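Local coordinates for protein MEM-A1 (Soil metagenome, PDB 6E0S) that probably hydrolyses beta-lactam antibiotics as a zinc-dependent subclass B3 metallo-beta-lactamase, inactivating these drugs, at residues D26-F31 / G41-S46; I50-G55 / L156-V161; K85-S90 / S107-L112; S186-Y191 / D229-I234. One frame throughout, in Å; residues are numbered along the deposited sequence.

In the fold
The contacts differ in chemistry with their place in the fold. Interactions 3 and 4 lie in the core and join neighbouring parallel strands, one pair in each of the two mixed sheets, through backbone ladders, in interaction 4 started by an aspartate side chain, with apolar side chains on both faces. Interaction 2 packs a turn of one sheet against a turn of the other without a hydrogen bond across, and its side chains run on into those of interaction 3. Interaction 1, partly exposed, is a meeting of two loops held by polar groups and a water. Its Ser46 touches interaction 4, whereas about 22 Å separates its centre from that of interaction 2.

Interaction 1: residues D26-F31 / G41-S46; sequences DPQEPF and GVRGLS
Gln28 and Arg43 cross each other at a slant and are linked by one hydrogen bond, from Arg43 NH1 to Gln28 OE1 at 3.0 Å. The bond is fairly straight (160° at the hydrogen), and OE1 lies in the guanidinium plane, at its edge. Amide and guanidinium planes are only 16° apart, so the two groups are nearly parallel, though NH1 sits tilted out of the amide plane. The other half of the amide is used as well: Gln28 NE2 donates to the carbonyl of its own neighbour, Glu29 O, at 3.1 Å, which fixes the flip of the group. Gln28 leaves the backbone with CG anti to N (chi1 172°) and bends at the next bond, and its CB packs on the Val42-Arg43 peptide, 3.7 Å from Arg43 N.

The two loops flank the beta hairpin formed by strands 31-34 and 37-39, at the edge of the seven-stranded sheet, and the contact lies where the chain enters and leaves that hairpin. Where the loops meet, Arg43 N donates to Asp26 O at 3.1 Å. Gln28 O and Gly41 O, two acceptors facing each other, are bridged by a water that donates to both, at 3.0 Å and 2.8 Å respectively. Within 41-46 the chain folds back on itself, Val42 N donating to Leu45 O at 2.9 Å, while Val42 O accepts from the hydroxyl of Tyr39. The guanidinium of Arg43 also makes a cation-pi contact with Trp244 on helix 243-247. Glu29, turned away from 41-46, accepts through OE2 from Gln76 NE2 on helix 66-76.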
loop_
_atom_site.group_PDB
_atom_site.type_symbol
_atom_site.label_atom_id
_atom_site.label_comp_id
_atom_site.label_asym_id
_atom_site.label_seq_id
_atom_site.Cartn_x
_atom_site.Cartn_y
_atom_site.Cartn_z
ATOM N N ASP A 26 -3.150 -16.839 0.733
ATOM C CA ASP A 26 -2.575 -18.042 0.154
ATOM C C ASP A 26 -1.073 -17.871 -0.081
ATOM O O ASP A 26 -0.560 -16.743 -0.161
ATOM C CB ASP A 26 -3.286 -18.390 -1.155
ATOM C CG ASP A 26 -4.493 -19.273 -0.931
ATOM O OD1 ASP A 26 -4.538 -19.937 0.130
ATOM O OD2 ASP A 26 -5.402 -19.290 -1.797
ATOM N N PRO A 27 -0.348 -18.992 -0.193
ATOM C CA PRO A 27 1.112 -18.927 -0.346
ATOM C C PRO A 27 1.546 -18.181 -1.603
ATOM O O PRO A 27 0.881 -18.214 -2.644
ATOM C CB PRO A 27 1.524 -20.403 -0.419
ATOM C CG PRO A 27 0.454 -21.125 0.328
ATOM C CD PRO A 27 -0.814 -20.378 0.013
ATOM N N GLN A 28 2.688 -17.511 -1.484
ATOM C CA GLN A 28 3.313 -16.800 -2.594
ATOM C C GLN A 28 4.803 -16.727 -2.309
ATOM O O GLN A 28 5.221 -16.117 -1.321
ATOM C CB GLN A 28 2.717 -15.395 -2.754
ATOM C CG GLN A 28 3.442 -14.524 -3.769
ATOM C CD GLN A 28 3.341 -15.092 -5.175
ATOM O OE1 GLN A 28 2.246 -15.474 -5.635
ATOM N NE2 GLN A 28 4.486 -15.194 -5.858
ATOM N N GLU A 29 5.609 -17.317 -3.168
ATOM C CA GLU A 29 7.052 -17.189 -3.001
ATOM C C GLU A 29 7.505 -15.749 -3.226
ATOM O O GLU A 29 7.047 -15.082 -4.160
ATOM C CB GLU A 29 7.798 -18.103 -3.968
ATOM C CG GLU A 29 7.711 -19.591 -3.591
ATOM C CD GLU A 29 8.285 -19.889 -2.184
ATOM O OE1 GLU A 29 7.514 -20.285 -1.287
ATOM O OE2 GLU A 29 9.512 -19.719 -1.988
ATOM N N PRO A 30 8.432 -15.265 -2.415
ATOM C CA PRO A 30 8.943 -13.902 -2.593
ATOM C C PRO A 30 9.863 -13.815 -3.799
ATOM O O PRO A 30 10.367 -14.821 -4.313
ATOM C CB PRO A 30 9.705 -13.640 -1.289
ATOM C CG PRO A 30 10.096 -15.035 -0.783
ATOM C CD PRO A 30 8.942 -15.924 -1.191
ATOM N N PHE A 31 10.094 -12.593 -4.251
ATOM C CA PHE A 31 10.931 -12.404 -5.428
ATOM C C PHE A 31 11.493 -11.001 -5.440
ATOM O O PHE A 31 10.868 -10.059 -4.943
ATOM C CB PHE A 31 10.165 -12.647 -6.745
ATOM C CG PHE A 31 8.793 -11.964 -6.828
ATOM C CD1 PHE A 31 7.655 -12.597 -6.324
ATOM C CD2 PHE A 31 8.638 -10.736 -7.474
ATOM C CE1 PHE A 31 6.403 -11.976 -6.419
ATOM C CE2 PHE A 31 7.375 -10.119 -7.588
ATOM C CZ PHE A 31 6.261 -10.747 -7.055
ATOM N N GLY A 41 5.001 -10.089 0.179
ATOM C CA GLY A 41 3.623 -10.228 0.630
ATOM C C GLY A 41 3.046 -11.612 0.395
ATOM O O GLY A 41 3.763 -12.594 0.170
ATOM N N VAL A 42 1.717 -11.684 0.416
ATOM C CA VAL A 42 1.032 -12.948 0.179
ATOM C C VAL A 42 0.332 -12.883 -1.175
ATOM O O VAL A 42 0.469 -11.907 -1.922
ATOM C CB VAL A 42 0.069 -13.283 1.335
ATOM C CG1 VAL A 42 0.846 -13.464 2.633
ATOM C CG2 VAL A 42 -1.033 -12.228 1.520
ATOM N N ARG A 43 -0.411 -13.923 -1.531
ATOM C CA ARG A 43 -0.948 -13.947 -2.891
ATOM C C ARG A 43 -1.913 -12.783 -3.157
ATOM O O ARG A 43 -1.905 -12.199 -4.252
ATOM C CB ARG A 43 -1.610 -15.295 -3.150
ATOM C CG ARG A 43 -2.145 -15.447 -4.535
ATOM C CD ARG A 43 -1.067 -15.300 -5.576
ATOM N NE ARG A 43 -1.657 -15.483 -6.903
ATOM C CZ ARG A 43 -0.955 -15.560 -8.029
ATOM N NH1 ARG A 43 0.360 -15.472 -7.976
ATOM N NH2 ARG A 43 -1.578 -15.742 -9.204
ATOM N N GLY A 44 -2.722 -12.398 -2.165
ATOM C CA GLY A 44 -3.728 -11.375 -2.436
ATOM C C GLY A 44 -3.520 -10.045 -1.741
ATOM O O GLY A 44 -4.359 -9.127 -1.850
ATOM N N LEU A 45 -2.413 -9.915 -1.019
ATOM C CA LEU A 45 -2.138 -8.701 -0.246
ATOM C C LEU A 45 -0.661 -8.396 -0.357
ATOM O O LEU A 45 0.171 -9.223 0.023
ATOM C CB LEU A 45 -2.529 -8.862 1.227
ATOM C CG LEU A 45 -3.993 -9.241 1.479
ATOM C CD1 LEU A 45 -4.197 -9.706 2.943
ATOM C CD2 LEU A 45 -4.911 -8.082 1.151
ATOM N N SER A 46 -0.330 -7.204 -0.833
ATOM C CA SER A 46 1.066 -6.881 -1.081
ATOM C C SER A 46 1.810 -6.535 0.203
ATOM O O SER A 46 1.237 -6.024 1.165
ATOM C CB SER A 46 1.196 -5.698 -2.051
ATOM O OG SER A 46 0.703 -6.075 -3.311
HETATM O O HOH W 1 6.064 -13.194 -1.274
#

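Interaction 2: residues I50-G55 / L156-V161; sequences IASPQG and LGPLAV
Ile50 and Leu159 slide past each other in opposite directions, with Ile50 CG2 3.7 Å from Leu159 CD2, beginning a run of apolar contacts. Ile50 then meets Val161 tip to tip, CD1 against CG2 at 3.7 Å. Towards the turns, Ser52 CB rests on Pro158 CG at 3.7 Å.

Methyls also meet carbonyl oxygens: Leu159 CD1 lies 3.3 Å from Ile50 O, and Leu156, its CG anti to the backbone N (chi1 177°), extends CD2 to 3.5 Å from Gly55 O.

No hydrogen bond crosses between the segments; each turn is closed by its own bonds. Residues 52-55 form a type I turn, in which Gly55 N donates to Ser52 O and Ser52 OG closes it again by donating to Gly55 O at 2.6 Å, in the carbonyl plane on a lone pair. Opposite it stands the type II' turn 156-159, a hairpin linking strands 153-156 and 159-165 by paired bonds between Leu156 and Leu159.

The contact sits between the two sheets of the alpha-beta/beta-alpha sandwich of the metallo-beta-lactamase fold: Ile57 of strand 56-59 packs on Leu156, Leu159 and Val161, and Trp178 of strand 174-182 covers Ile50 and Val161.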
loop_
_atom_site.group_PDB
_atom_site.type_symbol
_atom_site.label_atom_id
_atom_site.label_comp_id
_atom_site.label_asym_id
_atom_site.label_seq_id
_atom_site.Cartn_x
_atom_site.Cartn_y
_atom_site.Cartn_z
ATOM N N ILE A 50 12.268 -2.968 0.901
ATOM C CA ILE A 50 13.265 -2.143 0.225
ATOM C C ILE A 50 14.522 -2.249 1.062
ATOM O O ILE A 50 14.605 -1.644 2.138
ATOM C CB ILE A 50 12.820 -0.678 0.084
ATOM C CG1 ILE A 50 11.391 -0.608 -0.460
ATOM C CG2 ILE A 50 13.821 0.082 -0.801
ATOM C CD1 ILE A 50 10.777 0.851 -0.562
ATOM N N ALA A 51 15.498 -2.992 0.579
ATOM C CA ALA A 51 16.613 -3.404 1.431
ATOM C C ALA A 51 17.825 -2.488 1.282
ATOM O O ALA A 51 18.017 -1.859 0.236
ATOM C CB ALA A 51 17.007 -4.830 1.104
ATOM N N SER A 52 18.642 -2.403 2.342
ATOM C CA SER A 52 19.909 -1.693 2.226
ATOM C C SER A 52 20.852 -2.154 3.330
ATOM O O SER A 52 20.407 -2.669 4.373
ATOM C CB SER A 52 19.706 -0.168 2.292
ATOM O OG SER A 52 19.803 0.270 3.637
ATOM N N PRO A 53 22.157 -1.955 3.146
ATOM C CA PRO A 53 23.116 -2.287 4.211
ATOM C C PRO A 53 22.917 -1.471 5.478
ATOM O O PRO A 53 23.416 -1.873 6.535
ATOM C CB PRO A 53 24.479 -1.983 3.567
ATOM C CG PRO A 53 24.253 -2.079 2.089
ATOM C CD PRO A 53 22.822 -1.554 1.894
ATOM N N GLN A 54 22.246 -0.328 5.405
ATOM C CA GLN A 54 21.973 0.464 6.591
ATOM C C GLN A 54 20.617 0.147 7.207
ATOM O O GLN A 54 20.205 0.830 8.150
ATOM C CB GLN A 54 22.078 1.960 6.263
ATOM C CG GLN A 54 23.524 2.442 6.183
ATOM C CD GLN A 54 23.673 3.750 5.426
ATOM O OE1 GLN A 54 23.813 3.744 4.215
ATOM N NE2 GLN A 54 23.644 4.871 6.139
ATOM N N GLY A 55 19.935 -0.888 6.723
ATOM C CA GLY A 55 18.605 -1.220 7.212
ATOM C C GLY A 55 17.548 -1.130 6.124
ATOM O O GLY A 55 17.775 -0.521 5.070
ATOM N N LEU A 156 16.595 6.561 4.535
ATOM C CA LEU A 156 17.359 5.574 5.298
ATOM C C LEU A 156 18.549 5.149 4.447
ATOM O O LEU A 156 18.394 4.381 3.486
ATOM C CB LEU A 156 16.496 4.383 5.671
ATOM C CG LEU A 156 17.182 3.239 6.406
ATOM C CD1 LEU A 156 17.694 3.709 7.740
ATOM C CD2 LEU A 156 16.133 2.134 6.550
ATOM N N GLY A 157 19.725 5.642 4.797
ATOM C CA GLY A 157 20.911 5.382 4.010
ATOM C C GLY A 157 20.695 5.769 2.560
ATOM O O GLY A 157 20.304 6.901 2.254
ATOM N N PRO A 158 20.883 4.811 1.647
ATOM C CA PRO A 158 20.639 5.062 0.220
ATOM C C PRO A 158 19.176 4.984 -0.197
ATOM O O PRO A 158 18.886 5.028 -1.394
ATOM C CB PRO A 158 21.439 3.934 -0.442
ATOM C CG PRO A 158 21.180 2.722 0.571
ATOM C CD PRO A 158 21.205 3.391 1.937
ATOM N N LEU A 159 18.226 4.830 0.729
ATOM C CA LEU A 159 16.823 4.731 0.376
ATOM C C LEU A 159 16.131 6.064 0.602
ATOM O O LEU A 159 16.380 6.743 1.599
ATOM C CB LEU A 159 16.099 3.667 1.200
ATOM C CG LEU A 159 16.789 2.314 1.350
ATOM C CD1 LEU A 159 15.986 1.319 2.243
ATOM C CD2 LEU A 159 17.060 1.706 -0.007
ATOM N N ALA A 160 15.237 6.426 -0.312
ATOM C CA ALA A 160 14.484 7.680 -0.183
ATOM C C ALA A 160 13.094 7.388 -0.749
ATOM O O ALA A 160 12.938 7.254 -1.965
ATOM C CB ALA A 160 15.169 8.841 -0.924
ATOM N N VAL A 161 12.101 7.260 0.132
ATOM C CA VAL A 161 10.737 6.889 -0.250
ATOM C C VAL A 161 9.808 8.062 0.061
ATOM O O VAL A 161 9.738 8.513 1.206
ATOM C CB VAL A 161 10.276 5.616 0.488
ATOM C CG1 VAL A 161 8.888 5.190 0.014
ATOM C CG2 VAL A 161 11.265 4.461 0.283
#

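Interaction 3: residues K85-S90 / S107-L112; sequences KLILNS and SGATVL
Asn89 carries the flat side chain of this contact and meets Leu112 through CB, 3.9 Å from Leu112 O. With CG anti to the backbone N (chi1 179°), its amide leads away from 107-112, and ND2 donates to the carbonyl of the zinc ligand His91 and to Asp60 OD1. The contact belongs to a beta-alpha-beta unit: strand 84-88 and strand 110-114 run parallel and adjacent, connected through helices 94-97 and 100-107. The segment carrying Asn89 leads directly to His91 and His93, two of the zinc-binding histidines.

The directions of 85-88 and 110-112 differ by 31°. Thr110 N to Lys85 O, Ile87 N to Thr110 O, Leu112 N to Ile87 O (2.8 Å) and Asn89 N to Leu112 O form the usual parallel ladder, with the CA hydrogens of Leu86, Leu88 and Val111 also directed at carbonyl oxygens across it.

One face of this pair bears Ile87 and Val111, turned to helix 100-107: Ile87 CB touches Val111 CG2 at 4.0 Å, and Ile87 CG1 lies 3.9 Å from Ala109 CB. At the end of the helix, Ser107 OG accepts from Ala109 N at 3.1 Å in an ST turn. On the opposite face, Leu86 and Leu112 cross at a slant, Leu86 CD2 to Leu112 CD1 at 4.2 Å. Leu112 also lies alongside Leu88, pointing the same way, with Leu88 CD2 3.5 Å from Leu112 CD1.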
loop_
_atom_site.group_PDB
_atom_site.type_symbol
_atom_site.label_atom_id
_atom_site.label_comp_id
_atom_site.label_asym_id
_atom_site.label_seq_id
_atom_site.Cartn_x
_atom_site.Cartn_y
_atom_site.Cartn_z
ATOM N N LYS A 85 13.906 -1.180 9.697
ATOM C CA LYS A 85 13.898 0.007 10.535
ATOM C C LYS A 85 12.581 0.768 10.484
ATOM O O LYS A 85 12.226 1.453 11.453
ATOM C CB LYS A 85 15.038 0.936 10.110
ATOM C CG LYS A 85 16.411 0.288 10.215
ATOM C CD LYS A 85 16.634 -0.269 11.624
ATOM C CE LYS A 85 17.847 -1.173 11.716
ATOM N NZ LYS A 85 17.923 -1.865 13.074
ATOM N N LEU A 86 11.866 0.684 9.364
ATOM C CA LEU A 86 10.658 1.480 9.168
ATOM C C LEU A 86 9.636 0.606 8.494
ATOM O O LEU A 86 9.982 -0.153 7.591
ATOM C CB LEU A 86 10.905 2.715 8.275
ATOM C CG LEU A 86 12.041 3.633 8.741
ATOM C CD1 LEU A 86 12.493 4.545 7.624
ATOM C CD2 LEU A 86 11.509 4.454 9.911
ATOM N N ILE A 87 8.395 0.706 8.937
ATOM C CA ILE A 87 7.280 0.027 8.290
ATOM C C ILE A 87 6.328 1.119 7.849
ATOM O O ILE A 87 5.920 1.944 8.675
ATOM C CB ILE A 87 6.590 -0.973 9.227
ATOM C CG1 ILE A 87 7.545 -2.121 9.568
ATOM C CG2 ILE A 87 5.342 -1.524 8.545
ATOM C CD1 ILE A 87 7.057 -3.008 10.794
ATOM N N LEU A 88 6.026 1.167 6.545
ATOM C CA LEU A 88 5.141 2.194 5.990
ATOM C C LEU A 88 3.782 1.574 5.718
ATOM O O LEU A 88 3.692 0.399 5.372
ATOM C CB LEU A 88 5.699 2.781 4.688
ATOM C CG LEU A 88 7.193 3.056 4.614
ATOM C CD1 LEU A 88 7.617 3.674 3.243
ATOM C CD2 LEU A 88 7.673 3.900 5.815
ATOM N N ASN A 89 2.717 2.341 5.902
ATOM C CA ASN A 89 1.366 1.826 5.665
ATOM C C ASN A 89 0.736 2.524 4.465
ATOM O O ASN A 89 0.838 3.750 4.326
ATOM C CB ASN A 89 0.511 2.021 6.913
ATOM C CG ASN A 89 -0.930 1.526 6.747
ATOM O OD1 ASN A 89 -1.867 2.213 7.158
ATOM N ND2 ASN A 89 -1.107 0.317 6.199
ATOM N N SER A 90 0.120 1.739 3.580
ATOM C CA SER A 90 -0.709 2.278 2.505
ATOM C C SER A 90 -2.044 2.764 3.083
ATOM O O SER A 90 -2.302 3.971 3.116
ATOM C CB SER A 90 -0.932 1.226 1.403
ATOM O OG SER A 90 -1.616 0.096 1.912
ATOM N N SER A 107 10.612 -6.655 14.704
ATOM C CA SER A 107 11.665 -5.829 14.119
ATOM C C SER A 107 12.161 -4.708 15.022
ATOM O O SER A 107 13.334 -4.341 14.924
ATOM C CB SER A 107 11.176 -5.195 12.809
ATOM O OG SER A 107 10.047 -4.369 13.025
ATOM N N GLY A 108 11.299 -4.129 15.859
ATOM C CA GLY A 108 11.614 -2.887 16.539
ATOM C C GLY A 108 11.422 -1.652 15.693
ATOM O O GLY A 108 11.885 -0.569 16.077
ATOM N N ALA A 109 10.782 -1.784 14.533
ATOM C CA ALA A 109 10.721 -0.692 13.577
ATOM C C ALA A 109 9.772 0.406 14.043
ATOM O O ALA A 109 8.858 0.190 14.837
ATOM C CB ALA A 109 10.247 -1.190 12.214
ATOM N N THR A 110 10.009 1.605 13.546
ATOM C CA THR A 110 9.043 2.685 13.680
ATOM C C THR A 110 8.078 2.581 12.519
ATOM O O THR A 110 8.476 2.181 11.415
ATOM C CB THR A 110 9.750 4.042 13.683
ATOM O OG1 THR A 110 10.484 4.187 14.901
ATOM C CG2 THR A 110 8.759 5.214 13.588
ATOM N N VAL A 111 6.802 2.884 12.785
ATOM C CA VAL A 111 5.719 2.721 11.809
ATOM C C VAL A 111 5.282 4.100 11.332
ATOM O O VAL A 111 4.999 4.980 12.151
ATOM C CB VAL A 111 4.539 1.929 12.408
ATOM C CG1 VAL A 111 3.303 1.992 11.509
ATOM C CG2 VAL A 111 4.963 0.490 12.620
ATOM N N LEU A 112 5.226 4.278 10.008
ATOM C CA LEU A 112 4.945 5.566 9.396
ATOM C C LEU A 112 3.623 5.523 8.641
ATOM O O LEU A 112 3.338 4.564 7.907
ATOM C CB LEU A 112 6.096 5.952 8.450
ATOM C CG LEU A 112 7.499 6.043 9.034
ATOM C CD1 LEU A 112 8.460 6.550 7.971
ATOM C CD2 LEU A 112 7.534 6.966 10.232
HETATM O O HOH W 2 14.715 -2.247 13.800
#

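Interaction 4: residues S186-Y191 / D229-I234; sequences SAAMVY and DCDILI
Met189 and Ile232 stand side by side on one face of the sheet, pointing the same way. The methionine chain bends at chi2 and chi3, which lays its end along the isoleucine: SD is 3.8 Å from Ile232 CD1, and CE is 3.9 Å from Ile232 CG2. Further along this face, Tyr191 has CG anti to its backbone N (chi1 -169°), and its ring lies under a carbonyl, with Ile234 O 3.8 Å above the plane and offset toward the rim. Val190 points to the other face, where CG2 fits against Asp229 O and Cys230.

At the start of the pairing Asp231 takes the place of a backbone partner. Its side chain turns to 186-191, so that OD2 accepts from Ala188 N at 2.8 Å in an almost straight bond (176°), approached on the anti side of the carboxylate. Ala188 O in turn accepts from Ile232 N, and a weak bond from Asp231 N. Beyond this, Val190 N to Ile232 O and Ile234 N to Val190 O continue the parallel ladder. A water bridges the two segments, donating to Met189 O and to Asp229 O (2.7 Å).

The two strands belong to a beta-alpha-beta unit with helix 214-226 between them, and 232-235 is the edge strand of its sheet. Asp231 OD1 and Asp229 OD1 both form salt bridges with Arg261, and the disulfide from Cys230 to Cys264 ties this edge to helix 263-285. On the face of Met189 and Ile232, Phe34 of strand 31-34 packs on Ala187, Met189 and Ile232, while strand 174-182 pairs with the far side of 185-192.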
loop_
_atom_site.group_PDB
_atom_site.type_symbol
_atom_site.label_atom_id
_atom_site.label_comp_id
_atom_site.label_asym_id
_atom_site.label_seq_id
_atom_site.Cartn_x
_atom_site.Cartn_y
_atom_site.Cartn_z
ATOM N N SER A 186 17.743 2.218 -13.807
ATOM C CA SER A 186 16.934 2.682 -12.695
ATOM C C SER A 186 15.472 2.653 -13.101
ATOM O O SER A 186 15.131 2.682 -14.285
ATOM C CB SER A 186 17.336 4.094 -12.240
ATOM O OG SER A 186 16.907 5.072 -13.169
ATOM N N ALA A 187 14.609 2.531 -12.099
ATOM C CA ALA A 187 13.176 2.427 -12.336
ATOM C C ALA A 187 12.438 3.244 -11.292
ATOM O O ALA A 187 12.749 3.136 -10.097
ATOM C CB ALA A 187 12.707 0.963 -12.255
ATOM N N ALA A 188 11.440 4.016 -11.733
ATOM C CA ALA A 188 10.541 4.691 -10.811
ATOM C C ALA A 188 9.515 3.677 -10.278
ATOM O O ALA A 188 8.706 3.131 -11.049
ATOM C CB ALA A 188 9.871 5.880 -11.502
ATOM N N MET A 189 9.586 3.393 -8.967
ATOM C CA MET A 189 8.740 2.411 -8.299
ATOM C C MET A 189 7.532 3.105 -7.705
ATOM O O MET A 189 7.651 4.215 -7.175
ATOM C CB MET A 189 9.517 1.699 -7.176
ATOM C CG MET A 189 10.965 1.311 -7.614
ATOM S SD MET A 189 10.925 0.033 -8.889
ATOM C CE MET A 189 10.325 -1.362 -7.974
ATOM N N VAL A 190 6.355 2.467 -7.806
ATOM C CA VAL A 190 5.158 3.051 -7.225
ATOM C C VAL A 190 4.439 1.961 -6.448
ATOM O O VAL A 190 4.037 0.950 -7.043
ATOM C CB VAL A 190 4.215 3.654 -8.280
ATOM C CG1 VAL A 190 2.884 4.060 -7.623
ATOM C CG2 VAL A 190 4.870 4.854 -9.012
ATOM N N TYR A 191 4.301 2.157 -5.132
ATOM C CA TYR A 191 3.427 1.318 -4.288
ATOM C C TYR A 191 2.098 2.057 -4.213
ATOM O O TYR A 191 1.960 3.038 -3.490
ATOM C CB TYR A 191 3.999 1.081 -2.896
ATOM C CG TYR A 191 3.222 0.008 -2.145
ATOM C CD1 TYR A 191 3.750 -1.277 -2.018
ATOM C CD2 TYR A 191 1.974 0.280 -1.568
ATOM C CE1 TYR A 191 3.082 -2.269 -1.342
ATOM C CE2 TYR A 191 1.297 -0.741 -0.832
ATOM C CZ TYR A 191 1.871 -2.001 -0.760
ATOM O OH TYR A 191 1.245 -3.040 -0.081
ATOM N N ASP A 229 5.378 9.376 -12.027
ATOM C CA ASP A 229 6.512 8.701 -12.662
ATOM C C ASP A 229 6.441 7.225 -12.290
ATOM O O ASP A 229 6.649 6.858 -11.126
ATOM C CB ASP A 229 7.832 9.351 -12.213
ATOM C CG ASP A 229 9.034 8.934 -13.059
ATOM O OD1 ASP A 229 8.874 8.209 -14.075
ATOM O OD2 ASP A 229 10.162 9.340 -12.678
ATOM N N CYS A 230 6.101 6.359 -13.250
ATOM C CA CYS A 230 5.672 4.998 -12.898
ATOM C C CYS A 230 6.294 3.963 -13.838
ATOM O O CYS A 230 5.667 3.557 -14.821
ATOM C CB CYS A 230 4.154 4.941 -12.930
ATOM S SG CYS A 230 3.413 3.350 -12.560
ATOM N N ASP A 231 7.516 3.524 -13.527
ATOM C CA ASP A 231 8.088 2.428 -14.297
ATOM C C ASP A 231 7.558 1.079 -13.830
ATOM O O ASP A 231 7.224 0.222 -14.661
ATOM C CB ASP A 231 9.604 2.435 -14.192
ATOM C CG ASP A 231 10.232 3.545 -15.009
ATOM O OD1 ASP A 231 9.769 3.763 -16.146
ATOM O OD2 ASP A 231 11.138 4.221 -14.487
ATOM N N ILE A 232 7.496 0.853 -12.517
ATOM C CA ILE A 232 7.042 -0.421 -11.969
ATOM C C ILE A 232 5.978 -0.140 -10.919
ATOM O O ILE A 232 6.253 0.523 -9.911
ATOM C CB ILE A 232 8.196 -1.228 -11.353
ATOM C CG1 ILE A 232 9.238 -1.583 -12.438
ATOM C CG2 ILE A 232 7.650 -2.486 -10.625
ATOM C CD1 ILE A 232 10.529 -2.278 -11.897
ATOM N N LEU A 233 4.781 -0.656 -11.139
ATOM C CA LEU A 233 3.669 -0.498 -10.213
ATOM C C LEU A 233 3.516 -1.745 -9.353
ATOM O O LEU A 233 3.520 -2.861 -9.878
ATOM C CB LEU A 233 2.368 -0.252 -10.998
ATOM C CG LEU A 233 1.085 -0.478 -10.199
ATOM C CD1 LEU A 233 0.936 0.602 -9.140
ATOM C CD2 LEU A 233 -0.175 -0.499 -11.113
ATOM N N ILE A 234 3.345 -1.554 -8.044
ATOM C CA ILE A 234 2.908 -2.616 -7.134
ATOM C C ILE A 234 1.735 -2.053 -6.352
ATOM O O ILE A 234 1.904 -1.100 -5.602
ATOM C CB ILE A 234 4.022 -3.060 -6.184
ATOM C CG1 ILE A 234 5.202 -3.595 -6.986
ATOM C CG2 ILE A 234 3.483 -4.123 -5.210
ATOM C CD1 ILE A 234 6.474 -3.755 -6.150
HETATM O O HOH W 3 7.945 6.736 -8.713
#